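Local coordinates for protein phosphoribosylglycinamide synthetase (Anaerococcus prevotii, PDB 4DIM) that probably works as an ATP-dependent ligase of the ATP-grasp family, binding ATP and a divalent metal ion such as manganese, at residues 207-212 and 287-292; 293-298 and 312-317. One frame throughout, in Å; residues are numbered along the deposited sequence.

Interaction 1. Residues 207-212 and 287-292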
loop_
_atom_site.group_PDB
_atom_site.type_symbol
_atom_site.label_atom_id
_atom_site.label_comp_id
_atom_site.label_asym_id
_atom_site.label_seq_id
_atom_site.Cartn_x
_atom_site.Cartn_y
_atom_site.Cartn_z
ATOM N N VAL A 207 1.910 -17.368 -6.715
ATOM C CA VAL A 207 2.268 -15.963 -6.797
ATOM C C VAL A 207 2.523 -15.682 -8.278
ATOM O O VAL A 207 3.500 -16.171 -8.872
ATOM C CB VAL A 207 3.471 -15.636 -5.893
ATOM C CG1 VAL A 207 3.920 -14.183 -6.070
ATOM C CG2 VAL A 207 3.123 -15.926 -4.442
ATOM N N LEU A 208 1.600 -14.941 -8.882
ATOM C CA LEU A 208 1.649 -14.597 -10.302
ATOM C C LEU A 208 2.849 -13.741 -10.631
ATOM O O LEU A 208 3.484 -13.915 -11.677
ATOM C CB LEU A 208 0.377 -13.839 -10.675
ATOM C CG LEU A 208 -0.936 -14.598 -10.393
ATOM C CD1 LEU A 208 -2.100 -13.908 -11.034
ATOM C CD2 LEU A 208 -0.860 -16.060 -10.836
ATOM N N PHE A 209 3.137 -12.788 -9.770
ATOM C CA PHE A 209 4.278 -11.921 -9.983
ATOM C C PHE A 209 4.724 -11.224 -8.701
ATOM O O PHE A 209 4.046 -11.246 -7.687
ATOM C CB PHE A 209 3.937 -10.853 -11.056
ATOM C CG PHE A 209 2.868 -9.882 -10.628
ATOM C CD1 PHE A 209 3.181 -8.770 -9.874
ATOM C CD2 PHE A 209 1.550 -10.071 -11.000
ATOM C CE1 PHE A 209 2.197 -7.891 -9.473
ATOM C CE2 PHE A 209 0.567 -9.207 -10.567
ATOM C CZ PHE A 209 0.899 -8.116 -9.817
ATOM N N VAL A 210 5.887 -10.620 -8.777
ATOM C CA VAL A 210 6.436 -9.712 -7.789
ATOM C C VAL A 210 7.011 -8.572 -8.627
ATOM O O VAL A 210 7.872 -8.794 -9.486
ATOM C CB VAL A 210 7.431 -10.303 -6.773
ATOM C CG1 VAL A 210 7.758 -9.278 -5.701
ATOM C CG2 VAL A 210 6.858 -11.554 -6.123
HETATM N N MSE A 211 6.427 -7.380 -8.466
HETATM C CA MSE A 211 6.849 -6.221 -9.223
HETATM C C MSE A 211 7.491 -5.166 -8.312
HETATM O O MSE A 211 6.779 -4.332 -7.761
HETATM C CB MSE A 211 5.654 -5.605 -9.963
HETATM C CG MSE A 211 6.077 -4.521 -10.987
HETATM SE SE MSE A 211 4.562 -3.454 -11.531
HETATM C CE MSE A 211 4.488 -2.465 -10.020
ATOM N N PRO A 212 8.836 -5.099 -8.266
ATOM C CA PRO A 212 9.491 -4.019 -7.507
ATOM C C PRO A 212 9.149 -2.639 -8.061
ATOM O O PRO A 212 8.822 -2.501 -9.228
ATOM C CB PRO A 212 10.991 -4.338 -7.662
ATOM C CG PRO A 212 11.027 -5.796 -7.935
ATOM C CD PRO A 212 9.820 -6.092 -8.744
ATOM N N GLU A 287 -2.383 1.245 -11.133
ATOM C CA GLU A 287 -2.181 1.859 -12.436
ATOM C C GLU A 287 -0.756 1.558 -12.936
ATOM O O GLU A 287 -0.608 1.286 -14.118
ATOM C CB GLU A 287 -2.439 3.382 -12.368
ATOM C CG GLU A 287 -3.908 3.767 -12.222
ATOM C CD GLU A 287 -4.609 3.592 -10.888
ATOM O OE1 GLU A 287 -3.913 3.401 -9.869
ATOM O OE2 GLU A 287 -5.862 3.668 -10.858
ATOM N N LEU A 288 0.266 1.516 -12.064
ATOM C CA LEU A 288 1.617 1.141 -12.497
ATOM C C LEU A 288 1.779 -0.354 -12.747
ATOM O O LEU A 288 2.585 -0.741 -13.619
ATOM C CB LEU A 288 2.688 1.603 -11.516
ATOM C CG LEU A 288 2.829 3.131 -11.345
ATOM C CD1 LEU A 288 3.743 3.415 -10.290
ATOM C CD2 LEU A 288 3.291 3.810 -12.605
ATOM N N VAL A 289 0.966 -1.202 -12.063
ATOM C CA VAL A 289 0.925 -2.648 -12.364
ATOM C C VAL A 289 0.351 -2.798 -13.772
ATOM O O VAL A 289 0.870 -3.569 -14.577
ATOM C CB VAL A 289 0.108 -3.480 -11.349
ATOM C CG1 VAL A 289 0.156 -4.940 -11.708
ATOM C CG2 VAL A 289 0.621 -3.329 -9.939
ATOM N N GLU A 290 -0.722 -2.053 -14.064
ATOM C CA GLU A 290 -1.408 -2.087 -15.370
ATOM C C GLU A 290 -0.446 -1.659 -16.488
ATOM O O GLU A 290 -0.267 -2.411 -17.431
ATOM C CB GLU A 290 -2.686 -1.201 -15.354
ATOM C CG GLU A 290 -3.831 -1.849 -14.580
ATOM C CD GLU A 290 -5.163 -1.126 -14.435
ATOM O OE1 GLU A 290 -5.198 0.127 -14.485
ATOM O OE2 GLU A 290 -6.161 -1.826 -14.153
ATOM N N ILE A 291 0.253 -0.531 -16.319
ATOM C CA ILE A 291 1.272 -0.039 -17.284
ATOM C C ILE A 291 2.391 -1.098 -17.521
ATOM O O ILE A 291 2.697 -1.426 -18.661
ATOM C CB ILE A 291 1.900 1.316 -16.785
ATOM C CG1 ILE A 291 0.930 2.480 -16.962
ATOM C CG2 ILE A 291 3.212 1.612 -17.462
ATOM C CD1 ILE A 291 1.225 3.733 -16.109
ATOM N N ASN A 292 3.002 -1.587 -16.439
ATOM C CA ASN A 292 4.124 -2.522 -16.474
ATOM C C ASN A 292 3.826 -3.851 -17.100
ATOM O O ASN A 292 4.699 -4.359 -17.793
ATOM C CB ASN A 292 4.624 -2.760 -15.089
ATOM C CG ASN A 292 5.833 -3.584 -14.977
ATOM O OD1 ASN A 292 5.723 -4.744 -14.639
ATOM N ND2 ASN A 292 6.999 -2.994 -15.237
#

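Interaction 2. Residues 293-298 and 312-317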
loop_
_atom_site.group_PDB
_atom_site.type_symbol
_atom_site.label_atom_id
_atom_site.label_comp_id
_atom_site.label_asym_id
_atom_site.label_seq_id
_atom_site.Cartn_x
_atom_site.Cartn_y
_atom_site.Cartn_z
ATOM N N TYR A 293 2.648 -4.436 -16.886
ATOM C CA TYR A 293 2.338 -5.737 -17.526
ATOM C C TYR A 293 1.347 -5.641 -18.686
ATOM O O TYR A 293 1.116 -6.656 -19.348
ATOM C CB TYR A 293 1.761 -6.692 -16.496
ATOM C CG TYR A 293 2.753 -7.048 -15.421
ATOM C CD1 TYR A 293 3.856 -7.837 -15.704
ATOM C CD2 TYR A 293 2.607 -6.568 -14.123
ATOM C CE1 TYR A 293 4.792 -8.148 -14.731
ATOM C CE2 TYR A 293 3.551 -6.854 -13.141
ATOM C CZ TYR A 293 4.623 -7.679 -13.442
ATOM O OH TYR A 293 5.569 -8.010 -12.521
ATOM N N GLY A 294 0.754 -4.465 -18.913
ATOM C CA GLY A 294 -0.264 -4.281 -19.941
ATOM C C GLY A 294 -1.511 -5.098 -19.669
ATOM O O GLY A 294 -2.057 -5.756 -20.577
ATOM N N ILE A 295 -1.970 -5.045 -18.416
ATOM C CA ILE A 295 -3.131 -5.803 -17.950
ATOM C C ILE A 295 -4.185 -4.877 -17.321
ATOM O O ILE A 295 -3.999 -3.650 -17.252
ATOM C CB ILE A 295 -2.686 -6.889 -16.917
ATOM C CG1 ILE A 295 -1.976 -6.261 -15.705
ATOM C CG2 ILE A 295 -1.849 -7.976 -17.564
ATOM C CD1 ILE A 295 -1.773 -7.139 -14.599
ATOM N N GLU A 296 -5.318 -5.501 -16.918
ATOM C CA GLU A 296 -6.449 -4.923 -16.175
ATOM C C GLU A 296 -6.450 -5.581 -14.783
ATOM O O GLU A 296 -6.978 -6.679 -14.596
ATOM C CB GLU A 296 -7.748 -5.165 -16.939
ATOM C CG GLU A 296 -7.763 -4.455 -18.280
ATOM C CD GLU A 296 -9.037 -4.673 -19.064
ATOM O OE1 GLU A 296 -9.166 -5.731 -19.727
ATOM O OE2 GLU A 296 -9.925 -3.793 -18.980
ATOM N N TYR A 297 -5.762 -4.939 -13.851
ATOM C CA TYR A 297 -5.475 -5.425 -12.519
ATOM C C TYR A 297 -6.619 -5.180 -11.552
ATOM O O TYR A 297 -6.901 -6.073 -10.762
ATOM C CB TYR A 297 -4.200 -4.750 -12.057
ATOM C CG TYR A 297 -3.602 -5.319 -10.804
ATOM C CD1 TYR A 297 -3.328 -6.675 -10.695
ATOM C CD2 TYR A 297 -3.169 -4.485 -9.780
ATOM C CE1 TYR A 297 -2.683 -7.193 -9.574
ATOM C CE2 TYR A 297 -2.577 -4.998 -8.635
ATOM C CZ TYR A 297 -2.308 -6.350 -8.544
ATOM O OH TYR A 297 -1.646 -6.852 -7.455
ATOM N N TYR A 298 -7.369 -4.057 -11.657
ATOM C CA TYR A 298 -8.591 -3.927 -10.858
ATOM C C TYR A 298 -9.591 -4.975 -11.230
ATOM O O TYR A 298 -10.413 -5.309 -10.390
ATOM C CB TYR A 298 -9.254 -2.573 -10.992
ATOM C CG TYR A 298 -8.490 -1.411 -10.380
ATOM C CD1 TYR A 298 -8.370 -1.276 -8.996
ATOM C CD2 TYR A 298 -7.928 -0.415 -11.182
ATOM C CE1 TYR A 298 -7.692 -0.195 -8.437
ATOM C CE2 TYR A 298 -7.229 0.648 -10.632
ATOM C CZ TYR A 298 -7.188 0.803 -9.261
ATOM O OH TYR A 298 -6.626 1.955 -8.767
ATOM N N VAL A 312 -7.808 -14.982 -16.659
ATOM C CA VAL A 312 -8.429 -14.525 -17.912
ATOM C C VAL A 312 -7.846 -13.171 -18.342
ATOM O O VAL A 312 -7.710 -12.914 -19.543
ATOM C CB VAL A 312 -9.971 -14.432 -17.682
ATOM C CG1 VAL A 312 -10.672 -13.519 -18.698
ATOM C CG2 VAL A 312 -10.575 -15.825 -17.675
ATOM N N PHE A 313 -7.541 -12.305 -17.352
ATOM C CA PHE A 313 -6.950 -10.984 -17.574
ATOM C C PHE A 313 -5.423 -11.058 -17.582
ATOM O O PHE A 313 -4.818 -10.333 -18.359
ATOM C CB PHE A 313 -7.417 -9.982 -16.507
ATOM C CG PHE A 313 -8.914 -9.911 -16.353
ATOM C CD1 PHE A 313 -9.691 -9.255 -17.296
ATOM C CD2 PHE A 313 -9.559 -10.651 -15.377
ATOM C CE1 PHE A 313 -11.085 -9.312 -17.244
ATOM C CE2 PHE A 313 -10.948 -10.718 -15.331
ATOM C CZ PHE A 313 -11.704 -10.021 -16.243
ATOM N N TRP A 314 -4.804 -11.916 -16.737
ATOM C CA TRP A 314 -3.338 -12.103 -16.649
ATOM C C TRP A 314 -2.776 -12.764 -17.919
ATOM O O TRP A 314 -1.617 -12.578 -18.250
ATOM C CB TRP A 314 -2.976 -12.965 -15.395
ATOM C CG TRP A 314 -1.508 -13.244 -15.177
ATOM C CD1 TRP A 314 -0.904 -14.469 -15.157
ATOM C CD2 TRP A 314 -0.460 -12.275 -14.961
ATOM N NE1 TRP A 314 0.444 -14.331 -14.891
ATOM C CE2 TRP A 314 0.746 -12.993 -14.791
ATOM C CE3 TRP A 314 -0.434 -10.880 -14.840
ATOM C CZ2 TRP A 314 1.969 -12.355 -14.584
ATOM C CZ3 TRP A 314 0.773 -10.255 -14.588
ATOM C CH2 TRP A 314 1.965 -10.985 -14.512
ATOM N N SER A 315 -3.589 -13.545 -18.620
ATOM C CA SER A 315 -3.167 -14.216 -19.851
ATOM C C SER A 315 -3.142 -13.246 -21.053
ATOM O O SER A 315 -2.631 -13.623 -22.107
ATOM C CB SER A 315 -4.081 -15.400 -20.145
ATOM O OG SER A 315 -5.406 -14.968 -20.399
ATOM N N GLN A 316 -3.680 -12.008 -20.909
ATOM C CA GLN A 316 -3.638 -10.997 -21.974
ATOM C C GLN A 316 -2.509 -10.005 -21.710
ATOM O O GLN A 316 -2.502 -8.914 -22.266
ATOM C CB GLN A 316 -4.990 -10.257 -22.063
ATOM C CG GLN A 316 -6.193 -11.157 -22.356
ATOM C CD GLN A 316 -5.975 -12.001 -23.596
ATOM O OE1 GLN A 316 -5.535 -11.497 -24.638
ATOM N NE2 GLN A 316 -6.212 -13.313 -23.508
ATOM N N LYS A 317 -1.534 -10.387 -20.894
ATOM C CA LYS A 317 -0.460 -9.488 -20.571
ATOM C C LYS A 317 0.451 -9.316 -21.771
ATOM O O LYS A 317 0.504 -10.184 -22.638
ATOM C CB LYS A 317 0.321 -9.986 -19.339
ATOM C CG LYS A 317 1.190 -11.247 -19.543
ATOM C CD LYS A 317 2.166 -11.445 -18.389
ATOM C CE LYS A 317 3.432 -10.616 -18.572
ATOM N NZ LYS A 317 4.452 -10.874 -17.516
#

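Interaction 1. Residues 207-212 and 287-292
Met211, present as selenomethionine, reaches from strand 206-219 to helix 285-293 and carries most of this contact. Its CG lies anti to the backbone N (chi1 -170°), and the chain stays extended until chi3 turns CE aside toward Val289. Met211 SE rests 3.6 Å from both CB and OD1 of Asn292, the two side chains sliding past each other in opposite directions. On the helix backbone Met211 SE also approaches Val289 CA at 3.8 Å, and beyond the bend Met211 CE meets Val289 CG2 at 4.0 Å. The other branch of the valine goes to a second strand residue: Val289 CG1, anti to the backbone N, lies 3.8 Å from Phe209 CZ, obliquely to the ring. Strand and helix run at 106° to each other with axes 10.5 Å apart, a separation bridged by Met211, Phe209, Val289 and Asn292. Here the packing is buried, and both Met211 and Asn292 also touch Val230 of the adjacent strand. The far side of the helix is looser: Glu287 and Glu290 are partly exposed and direct their carboxylates to Tyr298 OH and Tyr297 N. All that joins the two segments is van der Waals packing; this part of the helix packs on the large antiparallel sheet of this ATP-grasp protein by burial of mainly apolar side chains, consistent with water being excluded, with the amide oxygen of Asn292 as a polar neighbour of the selenium.

Interaction 2. Residues 293-298 and 312-317
Tyr293 CG is anti to its carbonyl carbon (chi1 -65°), whereas Trp314 CG is anti to its backbone N (chi1 180°); the indole, turned by chi2 of -119°, extends back to the tyrosine ring although the CB of Trp314 points away from the other segment. The result is a T-shaped stack. The CZ3 and CH2 edge of the indole is directed at one face of the tyrosine, Trp314 CZ3 standing 3.9 Å from CG of Tyr293, with the planes at 68° and the six-membered ring centroids 5.2 Å apart. Ile295 CD1 reaches the same indole edge in the ring plane, 4.0 Å from Trp314 CE3. Lys317 lies alongside both Tyr293 and Ile295, pointing the same way; its CB packs on Ile295 CG2, the chain bends at chi3, which turns CE, and Lys317 NZ lies 3.6 Å from Tyr293 CD1, oblique to the ring. Lys317 CD stands above one face of the Trp314 ring, toward its rim. At the other end, Phe313 CB approaches the carbonyl O of Glu296 at 3.8 Å, while the glutamate carboxylate turns to Lys299 in a salt bridge. Gly294, the first residue beyond helix 285-293, takes positive phi; the chain makes a type I turn from Trp314 to Lys317, whose CA is 5.2 Å from Gly294 CA. The contact thus packs the link after helix 285-293 against the exit of helix 311-314, with the Tyr293 backbone bonded to Ser318 and Phe209 of the sheet meeting both rings; it is mainly aromatic and aliphatic in character.

From the N terminus, interaction 1 comes first: strand 206-219, inside the large antiparallel sheet, is met again by helix 285-293 after 74 intervening residues, mixed helix and strand. Interaction 2 then opens directly where that helix ends and closes a far shorter loop of 13 residues, carrying most of helix 297-305 and the start of helix 311-314. The two are in series, neither nesting nor crossing, with centres about 10 Å apart. They adjoin in space: Phe209 of the strand meets the rings of both Tyr293 and Trp314, and Met211 CB packs on Tyr293 OH. Sheet and successive helices thereby share one continuous packed region.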